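Side-chain contact in minor capsid protein (Cafeteriavirus-dependent mavirus, PDB 6G42), which probably forms the pentons of the virophage capsid, as a five-chain assembly of a protein with a single jelly-roll fold: residues 156-159 with 160-164. Residues are numbered along the deposited sequence; the frame is centred on the assembly and turned at random.
Sequences IMFN and DDMRV
Met162 lays its terminal methyl over one face of the Phe158 ring. The CE atom of Met162 stands 3.6 Å from the ring centroid of Phe158 and only 9° off the ring normal, a CH-pi contact. Its sulfur follows at a distance: SD of Met162 lies 4.9 Å from the centroid of the Phe158 ring, above the face, which makes this a Met-aromatic pair. The Met162 chain bends at both chi2 and chi3, and this carries CE back over the ring. Nearer the backbone, CB of Met162 packs 3.7 Å from CB of Phe158. The two side chains cross at about a right angle.

Asn159 is the N-cap of the helix. Its OD1 accepts a weak, capping hydrogen bond from Met162 N at 3.4 Å. CG of Asn159 sits between its own backbone N and carbonyl carbon (chi1 74°), which turns the amide toward the first helical turn. OD1 of Asn159 also lies 3.3 Å from CG of Met162, so the amide oxygen borders the start of the methionine chain. The backbone bond is firmer: Arg163 N reaches Asn159 O at 2.8 Å, almost straight, and closes the first turn.

The other end of the Asn159 amide is held as well, since ND2 donates to Asp72 O. Asp160 and Asp161 turn their carboxylates to Gln294 of a second subunit, which places this helix start at a subunit interface. The turn joins strand 154-158 to helix 160-165; strand segment 156-158 and helix segment 160-164 meet at about a right angle (93°). The strand runs between strands 74-79 and 179-181 in an antiparallel sheet, Met162 also touches Val75 of strand 74-79, and Arg163 packs on strand 171-173 at the sheet edge within this chain.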
loop_
_atom_site.group_PDB
_atom_site.type_symbol
_atom_site.label_atom_id
_atom_site.label_comp_id
_atom_site.label_asym_id
_atom_site.label_seq_id
_atom_site.Cartn_x
_atom_site.Cartn_y
_atom_site.Cartn_z
ATOM N N ILE C 156 -27.550 15.156 -23.834
ATOM C CA ILE C 156 -26.551 16.179 -23.507
ATOM C C ILE C 156 -25.309 15.894 -24.353
ATOM O O ILE C 156 -24.880 14.744 -24.461
ATOM C CB ILE C 156 -26.173 16.162 -22.010
ATOM C CG1 ILE C 156 -27.398 16.478 -21.142
ATOM C CG2 ILE C 156 -25.061 17.169 -21.715
ATOM C CD1 ILE C 156 -27.239 16.104 -19.681
ATOM N N MET C 157 -24.738 16.951 -24.934
ATOM C CA MET C 157 -23.541 16.865 -25.784
ATOM C C MET C 157 -22.334 17.441 -25.060
ATOM O O MET C 157 -22.441 18.484 -24.425
ATOM C CB MET C 157 -23.730 17.674 -27.068
ATOM C CG MET C 157 -24.806 17.170 -28.014
ATOM S SD MET C 157 -25.265 18.433 -29.216
ATOM C CE MET C 157 -23.728 18.693 -30.098
ATOM N N PHE C 158 -21.198 16.754 -25.167
ATOM C CA PHE C 158 -19.902 17.220 -24.658
ATOM C C PHE C 158 -18.964 17.330 -25.858
ATOM O O PHE C 158 -18.857 16.390 -26.650
ATOM C CB PHE C 158 -19.298 16.180 -23.694
ATOM C CG PHE C 158 -19.794 16.255 -22.262
ATOM C CD1 PHE C 158 -21.064 16.728 -21.926
ATOM C CD2 PHE C 158 -18.980 15.782 -21.237
ATOM C CE1 PHE C 158 -21.489 16.761 -20.605
ATOM C CE2 PHE C 158 -19.404 15.812 -19.915
ATOM C CZ PHE C 158 -20.661 16.302 -19.600
ATOM N N ASN C 159 -18.269 18.460 -25.988
ATOM C CA ASN C 159 -17.208 18.598 -27.005
ATOM C C ASN C 159 -15.950 17.832 -26.563
ATOM O O ASN C 159 -15.933 17.247 -25.481
ATOM C CB ASN C 159 -16.916 20.075 -27.327
ATOM C CG ASN C 159 -16.153 20.793 -26.230
ATOM O OD1 ASN C 159 -16.260 20.454 -25.056
ATOM N ND2 ASN C 159 -15.404 21.822 -26.609
ATOM N N ASP C 160 -14.907 17.841 -27.387
ATOM C CA ASP C 160 -13.750 16.974 -27.155
ATOM C C ASP C 160 -12.935 17.293 -25.891
ATOM O O ASP C 160 -12.358 16.386 -25.299
ATOM C CB ASP C 160 -12.826 16.940 -28.377
ATOM C CG ASP C 160 -11.891 15.730 -28.372
ATOM O OD1 ASP C 160 -12.364 14.605 -28.085
ATOM O OD2 ASP C 160 -10.682 15.909 -28.648
ATOM N N ASP C 161 -12.879 18.558 -25.479
ATOM C CA ASP C 161 -12.223 18.911 -24.208
ATOM C C ASP C 161 -13.019 18.412 -22.993
ATOM O O ASP C 161 -12.431 17.909 -22.035
ATOM C CB ASP C 161 -11.947 20.417 -24.111
ATOM C CG ASP C 161 -10.697 20.843 -24.893
ATOM O OD1 ASP C 161 -10.271 20.117 -25.821
ATOM O OD2 ASP C 161 -10.136 21.918 -24.576
ATOM N N MET C 162 -14.343 18.549 -23.044
ATOM C CA MET C 162 -15.236 17.992 -22.017
ATOM C C MET C 162 -15.170 16.463 -21.994
ATOM O O MET C 162 -15.028 15.858 -20.937
ATOM C CB MET C 162 -16.682 18.436 -22.263
ATOM C CG MET C 162 -16.964 19.890 -21.911
ATOM S SD MET C 162 -17.266 20.138 -20.153
ATOM C CE MET C 162 -18.928 19.493 -20.011
ATOM N N ARG C 163 -15.283 15.861 -23.173
ATOM C CA ARG C 163 -15.141 14.414 -23.359
ATOM C C ARG C 163 -13.925 13.855 -22.620
ATOM O O ARG C 163 -14.046 12.918 -21.836
ATOM C CB ARG C 163 -15.036 14.106 -24.860
ATOM C CG ARG C 163 -14.655 12.680 -25.247
ATOM C CD ARG C 163 -15.770 11.702 -24.961
ATOM N NE ARG C 163 -15.523 10.415 -25.618
ATOM C CZ ARG C 163 -14.949 9.352 -25.057
ATOM N NH1 ARG C 163 -14.528 9.364 -23.787
ATOM N NH2 ARG C 163 -14.792 8.247 -25.781
ATOM N N VAL C 164 -12.760 14.444 -22.871
ATOM C CA VAL C 164 -11.504 13.952 -22.303
ATOM C C VAL C 164 -11.476 14.122 -20.780
ATOM O O VAL C 164 -11.203 13.161 -20.051
ATOM C CB VAL C 164 -10.265 14.606 -22.975
ATOM C CG1 VAL C 164 -8.969 14.180 -22.297
ATOM C CG2 VAL C 164 -10.192 14.208 -24.441
#